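Long-range contacts in aspartate carbamoyltransferase (Leishmania major, PDB 7K46), which probably catalyses carbamoyl transfer from carbamoyl phosphate to L-aspartate, giving N-carbamoyl-L-aspartate, an early step of pyrimidine synthesis: residues G51-L57 with L103-D108; S107-R113 with H129-G135; L180-A184 with E208-T212; L189-I195 with I219-S225. All blocks are in the same frame, centred on the assembly; numbering follows the deposited sequence.

Interaction 1 (G51-L57 with L103-D108); sequences GRVMTPL and LDSYSD
Val53 O takes the backbone N-H of Asp108 at 2.8 Å, where the chain leaving helix 96-104 comes alongside the start of strand 53-58. Asp108 turns its carboxylate back on the same residue: OD2 accepts from Val53 N at 2.8 Å on its anti side, so Val53 is gripped at both backbone polar atoms. The same OD2 forms a salt bridge to Arg75 of the second subunit, while a water links Asp108 OD1 to Arg52 NH1; Arg52 NH2 bonds to Gly43 O of that subunit. Further along, Thr55 OG1 lies 2.7 Å from Ser107 OG and 2.9 Å from Tyr106 OH, both hydrogen-bonded; Ser107 OG in turn donates to Leu103 O. With Thr55 OG1 beside the backbone N (chi1 -59°), CG2 is anti to it and packs at 3.5 Å on Leu103 CD2. Val53 CG1 meets the edge of the Tyr106 ring, whose face lies over Leu103 O. The loop between helix 96-104 and strand 109-113 of the parallel alpha/beta carbamoyl-phosphate-binding domain thus docks on strand 53-58 at a subunit interface.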
loop_
_atom_site.group_PDB
_atom_site.type_symbol
_atom_site.label_atom_id
_atom_site.label_comp_id
_atom_site.label_asym_id
_atom_site.label_seq_id
_atom_site.Cartn_x
_atom_site.Cartn_y
_atom_site.Cartn_z
ATOM N N GLY A 51 -16.647 -3.501 -1.337
ATOM C CA GLY A 51 -16.508 -4.757 -0.630
ATOM C C GLY A 51 -15.817 -5.873 -1.393
ATOM O O GLY A 51 -15.686 -6.975 -0.847
ATOM N N ARG A 52 -15.387 -5.639 -2.633
ATOM C CA ARG A 52 -14.614 -6.618 -3.384
ATOM C C ARG A 52 -13.132 -6.260 -3.311
ATOM O O ARG A 52 -12.766 -5.085 -3.264
ATOM C CB ARG A 52 -15.060 -6.685 -4.849
ATOM C CG ARG A 52 -16.575 -6.773 -5.042
ATOM C CD ARG A 52 -17.204 -7.957 -4.303
ATOM N NE ARG A 52 -18.656 -7.787 -4.238
ATOM C CZ ARG A 52 -19.425 -8.131 -3.212
ATOM N NH1 ARG A 52 -18.929 -8.738 -2.145
ATOM N NH2 ARG A 52 -20.729 -7.857 -3.259
ATOM N N VAL A 53 -12.282 -7.283 -3.315
ATOM C CA VAL A 53 -10.860 -7.129 -3.015
ATOM C C VAL A 53 -10.029 -7.586 -4.209
ATOM O O VAL A 53 -10.211 -8.701 -4.707
ATOM C CB VAL A 53 -10.473 -7.931 -1.760
ATOM C CG1 VAL A 53 -8.936 -8.010 -1.614
ATOM C CG2 VAL A 53 -11.119 -7.309 -0.527
ATOM N N MET A 54 -9.105 -6.731 -4.640
ATOM C CA MET A 54 -8.081 -7.077 -5.614
ATOM C C MET A 54 -6.760 -7.262 -4.877
ATOM O O MET A 54 -6.401 -6.425 -4.036
ATOM C CB MET A 54 -7.931 -5.963 -6.662
ATOM C CG MET A 54 -6.608 -6.022 -7.470
ATOM S SD MET A 54 -6.347 -4.548 -8.501
ATOM C CE MET A 54 -7.547 -4.845 -9.800
ATOM N N THR A 55 -6.028 -8.331 -5.199
ATOM C CA THR A 55 -4.630 -8.432 -4.775
ATOM C C THR A 55 -3.726 -8.473 -5.997
ATOM O O THR A 55 -3.792 -9.438 -6.784
ATOM C CB THR A 55 -4.353 -9.663 -3.902
ATOM O OG1 THR A 55 -5.166 -9.625 -2.728
ATOM C CG2 THR A 55 -2.885 -9.662 -3.473
ATOM N N PRO A 56 -2.844 -7.493 -6.180
ATOM C CA PRO A 56 -1.791 -7.625 -7.192
ATOM C C PRO A 56 -0.612 -8.410 -6.646
ATOM O O PRO A 56 -0.226 -8.269 -5.479
ATOM C CB PRO A 56 -1.389 -6.167 -7.482
ATOM C CG PRO A 56 -2.363 -5.301 -6.660
ATOM C CD PRO A 56 -2.817 -6.174 -5.536
ATOM N N LEU A 57 -0.043 -9.250 -7.507
ATOM C CA LEU A 57 1.127 -10.057 -7.171
ATOM C C LEU A 57 2.138 -9.799 -8.282
ATOM O O LEU A 57 2.040 -10.387 -9.364
ATOM C CB LEU A 57 0.767 -11.540 -7.046
ATOM C CG LEU A 57 1.833 -12.446 -6.423
ATOM C CD1 LEU A 57 2.020 -12.120 -4.932
ATOM C CD2 LEU A 57 1.474 -13.916 -6.630
ATOM N N LEU A 103 -3.736 -15.871 -1.722
ATOM C CA LEU A 103 -4.505 -14.729 -2.216
ATOM C C LEU A 103 -5.988 -15.068 -2.352
ATOM O O LEU A 103 -6.854 -14.240 -2.037
ATOM C CB LEU A 103 -3.946 -14.255 -3.558
ATOM C CG LEU A 103 -2.830 -13.210 -3.553
ATOM C CD1 LEU A 103 -1.613 -13.699 -2.779
ATOM C CD2 LEU A 103 -2.447 -12.823 -4.991
ATOM N N ASP A 104 -6.302 -16.277 -2.834
ATOM C CA ASP A 104 -7.698 -16.675 -3.020
ATOM C C ASP A 104 -8.454 -16.801 -1.709
ATOM O O ASP A 104 -9.692 -16.867 -1.719
ATOM C CB ASP A 104 -7.804 -18.020 -3.745
ATOM C CG ASP A 104 -7.731 -17.894 -5.245
ATOM O OD1 ASP A 104 -8.168 -16.867 -5.810
ATOM O OD2 ASP A 104 -7.237 -18.851 -5.871
ATOM N N SER A 105 -7.746 -16.897 -0.583
ATOM C CA SER A 105 -8.444 -17.026 0.684
ATOM C C SER A 105 -9.210 -15.755 1.041
ATOM O O SER A 105 -10.165 -15.815 1.821
ATOM C CB SER A 105 -7.456 -17.394 1.790
ATOM O OG SER A 105 -6.648 -16.276 2.128
ATOM N N TYR A 106 -8.834 -14.610 0.479
ATOM C CA TYR A 106 -9.504 -13.376 0.857
ATOM C C TYR A 106 -9.834 -12.455 -0.315
ATOM O O TYR A 106 -10.480 -11.425 -0.090
ATOM C CB TYR A 106 -8.646 -12.621 1.902
ATOM C CG TYR A 106 -7.347 -12.147 1.317
ATOM C CD1 TYR A 106 -7.297 -10.973 0.566
ATOM C CD2 TYR A 106 -6.177 -12.891 1.467
ATOM C CE1 TYR A 106 -6.118 -10.533 -0.014
ATOM C CE2 TYR A 106 -4.980 -12.460 0.883
ATOM C CZ TYR A 106 -4.968 -11.278 0.137
ATOM O OH TYR A 106 -3.807 -10.823 -0.458
ATOM N N SER A 107 -9.422 -12.778 -1.547
ATOM C CA SER A 107 -9.541 -11.882 -2.696
ATOM C C SER A 107 -10.721 -12.266 -3.588
ATOM O O SER A 107 -11.185 -13.409 -3.594
ATOM C CB SER A 107 -8.268 -11.899 -3.561
ATOM O OG SER A 107 -7.103 -11.532 -2.843
ATOM N N ASP A 108 -11.173 -11.287 -4.377
ATOM C CA ASP A 108 -12.129 -11.510 -5.456
ATOM C C ASP A 108 -11.482 -11.537 -6.834
ATOM O O ASP A 108 -12.040 -12.136 -7.754
ATOM C CB ASP A 108 -13.203 -10.418 -5.449
ATOM C CG ASP A 108 -14.046 -10.452 -4.195
ATOM O OD1 ASP A 108 -15.033 -11.223 -4.150
ATOM O OD2 ASP A 108 -13.688 -9.732 -3.243
HETATM O O HOH W 1 -16.475 -10.645 -1.843
#

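Interaction 2 (S107-R113 with H129-G135); sequences SDVLVLR and HPIMNAG
Four backbone hydrogen bonds tie Leu110 and Leu112 to Pro130, Met132 and Ala134 in parallel ladder fashion. Leu110 N reaches Pro130 O at 2.9 Å, and Leu112 O takes Ala134 N at 2.8 Å. Past the last rung, Arg113 NH1 reaches Ala134 O at 2.9 Å, a bent bond with the oxygen tilted from the guanidinium plane; the chain gets there by bending at chi2 (86°), and Arg113 NE makes a salt bridge to Glu60. Asn133 OD1 accepts from Gly135 N, an Asx turn at Asn133-Gly135. At the other end Ser107 O sits over the centre of the His129 ring, 3.0 Å above its plane, while His129 ND1 is hydrogen-bonded to Asp104. On the side of Val111 and Met132, Val109 CG2 touches Met132 CG at 3.9 Å and Val111 CG1 touches Ala134 CB at 3.7 Å; on the side of Leu110, Leu112 and Ile131, Ile131 reaches Leu110 CB with CG1 and Leu112 CB with CG2. The pair closes the beta-alpha-beta unit made with helix 117-126, which packs on Ile131, while helix 309-326 covers Met132 and strand 53-58 flanks 109-113 on its other edge.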
loop_
_atom_site.group_PDB
_atom_site.type_symbol
_atom_site.label_atom_id
_atom_site.label_comp_id
_atom_site.label_asym_id
_atom_site.label_seq_id
_atom_site.Cartn_x
_atom_site.Cartn_y
_atom_site.Cartn_z
ATOM N N SER A 107 -9.422 -12.778 -1.547
ATOM C CA SER A 107 -9.541 -11.882 -2.696
ATOM C C SER A 107 -10.721 -12.266 -3.588
ATOM O O SER A 107 -11.185 -13.409 -3.594
ATOM C CB SER A 107 -8.268 -11.899 -3.561
ATOM O OG SER A 107 -7.103 -11.532 -2.843
ATOM N N ASP A 108 -11.173 -11.287 -4.377
ATOM C CA ASP A 108 -12.129 -11.510 -5.456
ATOM C C ASP A 108 -11.482 -11.537 -6.834
ATOM O O ASP A 108 -12.040 -12.136 -7.754
ATOM C CB ASP A 108 -13.203 -10.418 -5.449
ATOM C CG ASP A 108 -14.046 -10.452 -4.195
ATOM O OD1 ASP A 108 -15.033 -11.223 -4.150
ATOM O OD2 ASP A 108 -13.688 -9.732 -3.243
ATOM N N VAL A 109 -10.350 -10.865 -7.008
ATOM C CA VAL A 109 -9.657 -10.843 -8.291
ATOM C C VAL A 109 -8.168 -10.713 -8.007
ATOM O O VAL A 109 -7.758 -10.013 -7.075
ATOM C CB VAL A 109 -10.177 -9.710 -9.217
ATOM C CG1 VAL A 109 -9.939 -8.322 -8.608
ATOM C CG2 VAL A 109 -9.549 -9.811 -10.629
ATOM N N LEU A 110 -7.360 -11.431 -8.791
ATOM C CA LEU A 110 -5.911 -11.366 -8.686
ATOM C C LEU A 110 -5.352 -10.687 -9.930
ATOM O O LEU A 110 -5.935 -10.784 -11.013
ATOM C CB LEU A 110 -5.301 -12.771 -8.544
ATOM C CG LEU A 110 -5.929 -13.755 -7.550
ATOM C CD1 LEU A 110 -5.043 -15.004 -7.424
ATOM C CD2 LEU A 110 -6.095 -13.099 -6.200
ATOM N N VAL A 111 -4.230 -9.979 -9.768
ATOM C CA VAL A 111 -3.509 -9.378 -10.896
ATOM C C VAL A 111 -2.078 -9.892 -10.836
ATOM O O VAL A 111 -1.343 -9.564 -9.896
ATOM C CB VAL A 111 -3.540 -7.839 -10.866
ATOM C CG1 VAL A 111 -2.830 -7.262 -12.108
ATOM C CG2 VAL A 111 -4.982 -7.307 -10.769
ATOM N N LEU A 112 -1.671 -10.682 -11.835
ATOM C CA LEU A 112 -0.364 -11.336 -11.836
ATOM C C LEU A 112 0.569 -10.700 -12.864
ATOM O O LEU A 112 0.234 -10.608 -14.055
ATOM C CB LEU A 112 -0.486 -12.837 -12.124
ATOM C CG LEU A 112 0.868 -13.564 -12.175
ATOM C CD1 LEU A 112 1.503 -13.630 -10.772
ATOM C CD2 LEU A 112 0.739 -14.960 -12.783
ATOM N N ARG A 113 1.749 -10.294 -12.404
ATOM C CA ARG A 113 2.829 -9.825 -13.268
ATOM C C ARG A 113 4.063 -10.678 -12.991
ATOM O O ARG A 113 4.671 -10.582 -11.915
ATOM C CB ARG A 113 3.107 -8.345 -13.025
ATOM C CG ARG A 113 4.295 -7.805 -13.782
ATOM C CD ARG A 113 3.905 -7.359 -15.172
ATOM N NE ARG A 113 5.033 -6.763 -15.878
ATOM C CZ ARG A 113 4.932 -5.768 -16.753
ATOM N NH1 ARG A 113 3.759 -5.227 -17.054
ATOM N NH2 ARG A 113 6.037 -5.298 -17.334
ATOM N N HIS A 129 -10.357 -17.628 -8.204
ATOM C CA HIS A 129 -10.895 -16.345 -8.617
ATOM C C HIS A 129 -10.204 -15.922 -9.908
ATOM O O HIS A 129 -9.136 -16.446 -10.248
ATOM C CB HIS A 129 -10.698 -15.277 -7.528
ATOM C CG HIS A 129 -11.438 -15.575 -6.260
ATOM N ND1 HIS A 129 -10.848 -16.202 -5.183
ATOM C CD2 HIS A 129 -12.736 -15.386 -5.923
ATOM C CE1 HIS A 129 -11.745 -16.361 -4.225
ATOM N NE2 HIS A 129 -12.898 -15.874 -4.648
ATOM N N PRO A 130 -10.799 -14.999 -10.665
ATOM C CA PRO A 130 -10.184 -14.579 -11.930
ATOM C C PRO A 130 -8.812 -13.953 -11.717
ATOM O O PRO A 130 -8.587 -13.207 -10.758
ATOM C CB PRO A 130 -11.185 -13.558 -12.485
ATOM C CG PRO A 130 -12.514 -14.014 -11.909
ATOM C CD PRO A 130 -12.162 -14.451 -10.511
ATOM N N ILE A 131 -7.899 -14.264 -12.636
ATOM C CA ILE A 131 -6.569 -13.665 -12.687
ATOM C C ILE A 131 -6.506 -12.753 -13.904
ATOM O O ILE A 131 -6.832 -13.177 -15.020
ATOM C CB ILE A 131 -5.464 -14.731 -12.771
ATOM C CG1 ILE A 131 -5.462 -15.624 -11.531
ATOM C CG2 ILE A 131 -4.080 -14.066 -12.958
ATOM C CD1 ILE A 131 -4.527 -16.811 -11.676
ATOM N N MET A 132 -6.077 -11.513 -13.689
ATOM C CA MET A 132 -5.778 -10.583 -14.771
ATOM C C MET A 132 -4.282 -10.663 -15.063
ATOM O O MET A 132 -3.454 -10.365 -14.191
ATOM C CB MET A 132 -6.158 -9.148 -14.391
ATOM C CG MET A 132 -7.576 -8.934 -13.873
ATOM S SD MET A 132 -8.870 -9.216 -15.097
ATOM C CE MET A 132 -9.391 -10.868 -14.642
ATOM N N ASN A 133 -3.928 -11.068 -16.272
ATOM C CA ASN A 133 -2.520 -11.109 -16.652
ATOM C C ASN A 133 -2.041 -9.682 -16.937
ATOM O O ASN A 133 -2.501 -9.036 -17.881
ATOM C CB ASN A 133 -2.336 -12.030 -17.857
ATOM C CG ASN A 133 -0.945 -11.939 -18.447
ATOM O OD1 ASN A 133 -0.001 -11.501 -17.780
ATOM N ND2 ASN A 133 -0.806 -12.364 -19.702
ATOM N N ALA A 134 -1.112 -9.186 -16.120
ATOM C CA ALA A 134 -0.599 -7.827 -16.247
ATOM C C ALA A 134 0.644 -7.731 -17.136
ATOM O O ALA A 134 1.284 -6.672 -17.176
ATOM C CB ALA A 134 -0.294 -7.259 -14.857
ATOM N N GLY A 135 0.996 -8.799 -17.852
ATOM C CA GLY A 135 2.114 -8.752 -18.781
ATOM C C GLY A 135 3.140 -9.829 -18.489
ATOM O O GLY A 135 3.444 -10.078 -17.319
#

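Interaction 3 (L180-A184 with E208-T212); sequences LKLLA and EHVAT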
loop_
_atom_site.group_PDB
_atom_site.type_symbol
_atom_site.label_atom_id
_atom_site.label_comp_id
_atom_site.label_asym_id
_atom_site.label_seq_id
_atom_site.Cartn_x
_atom_site.Cartn_y
_atom_site.Cartn_z
ATOM N N LEU A 180 0.226 -6.811 -33.123
ATOM C CA LEU A 180 0.019 -7.007 -34.556
ATOM C C LEU A 180 -0.974 -8.138 -34.820
ATOM O O LEU A 180 -1.891 -7.997 -35.640
ATOM C CB LEU A 180 1.355 -7.285 -35.241
ATOM C CG LEU A 180 1.250 -7.662 -36.717
ATOM C CD1 LEU A 180 0.586 -6.530 -37.494
ATOM C CD2 LEU A 180 2.629 -7.997 -37.297
ATOM N N LYS A 181 -0.803 -9.274 -34.137
ATOM C CA LYS A 181 -1.730 -10.390 -34.337
ATOM C C LYS A 181 -3.159 -9.970 -34.027
ATOM O O LYS A 181 -4.089 -10.281 -34.781
ATOM C CB LYS A 181 -1.340 -11.578 -33.461
ATOM C CG LYS A 181 -0.031 -12.260 -33.817
ATOM C CD LYS A 181 0.245 -13.329 -32.770
ATOM C CE LYS A 181 1.604 -13.948 -32.932
ATOM N NZ LYS A 181 1.795 -15.016 -31.912
ATOM N N LEU A 182 -3.349 -9.243 -32.923
ATOM C CA LEU A 182 -4.688 -8.826 -32.522
ATOM C C LEU A 182 -5.296 -7.866 -33.538
ATOM O O LEU A 182 -6.476 -7.990 -33.892
ATOM C CB LEU A 182 -4.627 -8.179 -31.139
ATOM C CG LEU A 182 -5.975 -7.890 -30.492
ATOM C CD1 LEU A 182 -6.636 -9.204 -30.133
ATOM C CD2 LEU A 182 -5.797 -7.020 -29.262
ATOM N N LEU A 183 -4.506 -6.899 -34.011
ATOM C CA LEU A 183 -5.024 -5.916 -34.960
ATOM C C LEU A 183 -5.408 -6.584 -36.280
ATOM O O LEU A 183 -6.490 -6.335 -36.824
ATOM C CB LEU A 183 -3.985 -4.813 -35.194
ATOM C CG LEU A 183 -3.720 -3.822 -34.052
ATOM C CD1 LEU A 183 -2.577 -2.855 -34.366
ATOM C CD2 LEU A 183 -4.990 -3.044 -33.741
ATOM N N ALA A 184 -4.525 -7.443 -36.805
ATOM C CA ALA A 184 -4.780 -8.086 -38.092
ATOM C C ALA A 184 -5.950 -9.058 -38.017
ATOM O O ALA A 184 -6.645 -9.266 -39.014
ATOM C CB ALA A 184 -3.528 -8.818 -38.577
ATOM N N GLU A 208 3.975 -15.338 -40.671
ATOM C CA GLU A 208 3.237 -16.542 -41.034
ATOM C C GLU A 208 1.958 -16.650 -40.220
ATOM O O GLU A 208 0.920 -17.070 -40.736
ATOM C CB GLU A 208 4.112 -17.781 -40.841
ATOM N N HIS A 209 2.008 -16.245 -38.947
ATOM C CA HIS A 209 0.828 -16.354 -38.094
ATOM C C HIS A 209 -0.318 -15.486 -38.603
ATOM O O HIS A 209 -1.479 -15.907 -38.583
ATOM C CB HIS A 209 1.172 -15.974 -36.654
ATOM C CG HIS A 209 0.023 -16.141 -35.705
ATOM N ND1 HIS A 209 -0.118 -17.245 -34.891
ATOM C CD2 HIS A 209 -1.055 -15.355 -35.466
ATOM C CE1 HIS A 209 -1.224 -17.123 -34.177
ATOM N NE2 HIS A 209 -1.813 -15.987 -34.509
ATOM N N VAL A 210 -0.017 -14.265 -39.056
ATOM C CA VAL A 210 -1.075 -13.351 -39.481
ATOM C C VAL A 210 -1.453 -13.522 -40.948
ATOM O O VAL A 210 -2.379 -12.844 -41.415
ATOM C CB VAL A 210 -0.682 -11.880 -39.216
ATOM C CG1 VAL A 210 -0.388 -11.667 -37.732
ATOM C CG2 VAL A 210 0.507 -11.466 -40.080
ATOM N N ALA A 211 -0.795 -14.430 -41.679
ATOM C CA ALA A 211 -0.962 -14.496 -43.132
ATOM C C ALA A 211 -2.412 -14.775 -43.536
ATOM O O ALA A 211 -2.936 -14.134 -44.458
ATOM C CB ALA A 211 -0.020 -15.551 -43.718
ATOM N N THR A 212 -3.074 -15.729 -42.873
ATOM C CA THR A 212 -4.477 -16.011 -43.175
ATOM C C THR A 212 -5.325 -14.746 -43.068
ATOM O O THR A 212 -6.130 -14.444 -43.959
ATOM C CB THR A 212 -5.021 -17.098 -42.236
ATOM O OG1 THR A 212 -4.419 -18.363 -42.547
ATOM C CG2 THR A 212 -6.535 -17.225 -42.382
#
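Apolar packing carries the centre of this contact, and it converges on Val210. Its CG1 lies 3.9 Å from Lys181 CA and 4.0 Å from Lys181 CG, so the methyl rests against the root of the lysine rather than its charged end. Leu180 CG is 4.4 Å from the same methyl, Val210 CG1, and one turn on Ala184 CB is 4.2 Å from Val210 CB. A single valine thus sits against three residues of the neighbouring helix.

The second kind of interaction is CH-pi. Lys181 runs out extended beyond CG and crosses His209 at about a right angle, its CD 3.6 Å above the ring plane and offset toward the rim on the CD2 side. The ring is brought there by a first torsion that sets CG opposite the backbone N (chi1 -177°). Lys181 NZ passes on to 4.2 Å from His209 ND1, so the methylene chain, not the ammonium, makes the contact, at the more exposed margin.

No hydrogen bond crosses between the segments. The axes of 180-184 and 208-212 run nearly parallel (8°), 9.6 Å apart at closest approach. Helices 174-186 and 204-217, joined through strand 191-195, pack here as neighbouring helices of the Rossmann-like alpha/beta aspartate/ornithine-binding domain.

Interaction 4 (L189-I195 with I219-S225); sequences LRKVYLI and IAIQQAS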
loop_
_atom_site.group_PDB
_atom_site.type_symbol
_atom_site.label_atom_id
_atom_site.label_comp_id
_atom_site.label_asym_id
_atom_site.label_seq_id
_atom_site.Cartn_x
_atom_site.Cartn_y
_atom_site.Cartn_z
ATOM N N LEU A 189 -7.574 -3.300 -41.285
ATOM C CA LEU A 189 -6.459 -2.382 -41.462
ATOM C C LEU A 189 -6.209 -2.124 -42.941
ATOM O O LEU A 189 -6.424 -2.991 -43.785
ATOM C CB LEU A 189 -5.192 -2.955 -40.837
ATOM C CG LEU A 189 -5.293 -3.409 -39.377
ATOM C CD1 LEU A 189 -3.937 -3.960 -38.963
ATOM C CD2 LEU A 189 -5.710 -2.251 -38.497
ATOM N N ARG A 190 -5.742 -0.915 -43.250
ATOM C CA ARG A 190 -5.250 -0.662 -44.599
ATOM C C ARG A 190 -3.812 -1.143 -44.752
ATOM O O ARG A 190 -3.483 -1.846 -45.713
ATOM C CB ARG A 190 -5.357 0.827 -44.942
ATOM C CG ARG A 190 -4.728 1.185 -46.292
ATOM C CD ARG A 190 -5.163 2.557 -46.792
ATOM N NE ARG A 190 -4.730 3.635 -45.908
ATOM C CZ ARG A 190 -3.513 4.164 -45.912
ATOM N NH1 ARG A 190 -2.563 3.698 -46.702
ATOM N NH2 ARG A 190 -3.241 5.181 -45.095
ATOM N N LYS A 191 -2.941 -0.802 -43.803
ATOM C CA LYS A 191 -1.526 -1.065 -44.009
ATOM C C LYS A 191 -0.806 -1.070 -42.674
ATOM O O LYS A 191 -1.129 -0.272 -41.790
ATOM C CB LYS A 191 -0.917 -0.010 -44.940
ATOM C CG LYS A 191 0.520 -0.273 -45.360
ATOM C CD LYS A 191 0.865 0.620 -46.548
ATOM C CE LYS A 191 2.156 0.195 -47.218
ATOM N NZ LYS A 191 2.533 1.144 -48.321
ATOM N N VAL A 192 0.173 -1.966 -42.537
ATOM C CA VAL A 192 1.077 -1.982 -41.385
ATOM C C VAL A 192 2.496 -1.787 -41.902
ATOM O O VAL A 192 2.989 -2.593 -42.706
ATOM C CB VAL A 192 0.986 -3.288 -40.574
ATOM C CG1 VAL A 192 2.022 -3.281 -39.437
ATOM C CG2 VAL A 192 -0.427 -3.516 -40.022
ATOM N N TYR A 193 3.148 -0.726 -41.440
ATOM C CA TYR A 193 4.576 -0.534 -41.667
ATOM C C TYR A 193 5.331 -1.140 -40.493
ATOM O O TYR A 193 5.004 -0.859 -39.336
ATOM C CB TYR A 193 4.920 0.954 -41.797
ATOM C CG TYR A 193 4.360 1.628 -43.027
ATOM C CD1 TYR A 193 5.052 1.589 -44.237
ATOM C CD2 TYR A 193 3.149 2.312 -42.986
ATOM C CE1 TYR A 193 4.553 2.200 -45.377
ATOM C CE2 TYR A 193 2.637 2.939 -44.132
ATOM C CZ TYR A 193 3.347 2.875 -45.324
ATOM O OH TYR A 193 2.856 3.488 -46.462
ATOM N N LEU A 194 6.336 -1.970 -40.792
ATOM C CA LEU A 194 7.192 -2.594 -39.779
ATOM C C LEU A 194 8.573 -1.951 -39.886
ATOM O O LEU A 194 9.351 -2.292 -40.782
ATOM C CB LEU A 194 7.264 -4.104 -39.987
ATOM C CG LEU A 194 5.923 -4.848 -39.954
ATOM C CD1 LEU A 194 6.108 -6.308 -40.386
ATOM C CD2 LEU A 194 5.315 -4.760 -38.560
ATOM N N ILE A 195 8.873 -1.022 -38.974
ATOM C CA ILE A 195 10.076 -0.191 -39.037
ATOM C C ILE A 195 11.037 -0.672 -37.959
ATOM O O ILE A 195 10.776 -0.493 -36.764
ATOM C CB ILE A 195 9.757 1.299 -38.838
ATOM C CG1 ILE A 195 8.594 1.754 -39.736
ATOM C CG2 ILE A 195 11.021 2.143 -39.040
ATOM C CD1 ILE A 195 8.884 1.655 -41.232
ATOM N N ILE A 219 -4.806 -6.695 -46.125
ATOM C CA ILE A 219 -3.943 -5.749 -45.421
ATOM C C ILE A 219 -2.565 -5.743 -46.070
ATOM O O ILE A 219 -1.963 -6.805 -46.280
ATOM C CB ILE A 219 -3.837 -6.119 -43.931
ATOM C CG1 ILE A 219 -5.230 -6.158 -43.287
ATOM C CG2 ILE A 219 -2.869 -5.149 -43.182
ATOM C CD1 ILE A 219 -5.243 -6.770 -41.886
ATOM N N ALA A 220 -2.056 -4.549 -46.381
ATOM C CA ALA A 220 -0.683 -4.404 -46.846
ATOM C C ALA A 220 0.288 -4.454 -45.670
ATOM O O ALA A 220 0.063 -3.828 -44.625
ATOM C CB ALA A 220 -0.510 -3.087 -47.604
ATOM N N ILE A 221 1.373 -5.206 -45.841
ATOM C CA ILE A 221 2.469 -5.263 -44.876
ATOM C C ILE A 221 3.734 -4.789 -45.576
ATOM O O ILE A 221 4.068 -5.292 -46.656
ATOM C CB ILE A 221 2.668 -6.684 -44.321
ATOM C CG1 ILE A 221 1.371 -7.219 -43.685
ATOM C CG2 ILE A 221 3.859 -6.727 -43.345
ATOM C CD1 ILE A 221 0.958 -6.535 -42.405
ATOM N N GLN A 222 4.445 -3.838 -44.965
ATOM C CA GLN A 222 5.655 -3.274 -45.569
ATOM C C GLN A 222 6.755 -3.173 -44.521
ATOM O O GLN A 222 6.561 -2.539 -43.480
ATOM C CB GLN A 222 5.383 -1.897 -46.178
ATOM C CG GLN A 222 6.564 -1.375 -47.030
ATOM C CD GLN A 222 6.270 -0.044 -47.683
ATOM O OE1 GLN A 222 5.148 0.210 -48.117
ATOM N NE2 GLN A 222 7.279 0.824 -47.749
ATOM N N GLN A 223 7.909 -3.785 -44.804
ATOM C CA GLN A 223 9.086 -3.709 -43.944
ATOM C C GLN A 223 10.058 -2.650 -44.449
ATOM O O GLN A 223 10.320 -2.562 -45.652
ATOM C CB GLN A 223 9.818 -5.052 -43.879
ATOM C CG GLN A 223 9.219 -6.056 -42.948
ATOM C CD GLN A 223 10.076 -7.304 -42.839
ATOM O OE1 GLN A 223 10.826 -7.646 -43.763
ATOM N NE2 GLN A 223 9.968 -7.994 -41.715
ATOM N N ALA A 224 10.612 -1.865 -43.520
ATOM C CA ALA A 224 11.631 -0.871 -43.838
ATOM C C ALA A 224 12.538 -0.685 -42.626
ATOM O O ALA A 224 12.150 -0.964 -41.490
ATOM C CB ALA A 224 11.009 0.469 -44.254
ATOM N N SER A 225 13.756 -0.203 -42.871
ATOM C CA SER A 225 14.714 -0.044 -41.781
ATOM C C SER A 225 14.667 1.335 -41.138
ATOM O O SER A 225 15.398 1.575 -40.170
ATOM C CB SER A 225 16.140 -0.330 -42.274
ATOM O OG SER A 225 16.539 0.623 -43.248
#
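Lys191 lies over its neighbour strand from root to tip. CB is 4.1 Å from Ala220 CB; CG, set opposite the backbone N (chi1 -173°), closes to 3.7 Å from that methyl and also lies above one face of the Tyr193 ring, near its rim. CD still touches Ala220 CB. CE reaches Gln222 OE1, and NZ donates to OE1 at 2.8 Å, nearly in line with the amide C=O, and to Tyr193 OH at 3.0 Å. That hydroxyl is also hydrogen-bonded to Asp234, so the ammonium enters a small polar network. Beneath it, strands 191-195 and 220-224 form the parallel pair of a beta-alpha-beta unit, with helix 204-217 as its crossover, at one edge of the Rossmann-like sheet, where 220-224 is the outermost strand within the chain. Five backbone bonds join them. On the face of Val192 and Leu194 the packing is mainly aliphatic: Ile221 CD1 lies 3.7 Å from Val192 CB, Ile221 CG2 meets Leu194 CD1 at 3.7 Å, and Gln223 CG rests against Leu194. Just before the strands, Ile219 CD1 packs on Leu189 CB.

Overall arrangement
Interactions 1 and 2 belong to the carbamoyl-phosphate domain, share Ser107 and Asp108, and both reach the same sheet, in which strands 53-58 and 109-113 are neighbours. Both are largely buried and touch the second subunit, but interaction 1 relies on hydroxyls and a carboxylate where interaction 2 relies on a backbone ladder. Interactions 3 and 4 lie in the aspartate/ornithine-binding domain, their centres about 12 Å apart, and meet through Leu180 on Val192 and Ala184 on Ile219. Interaction 3 packs helices without hydrogen bonds; interaction 4 repeats the parallel ladder at a partly exposed sheet edge, adding a lysine-glutamine bond. Interactions 1 and 4 lie on opposite sides of the chain's centre, their centres about 42 Å apart.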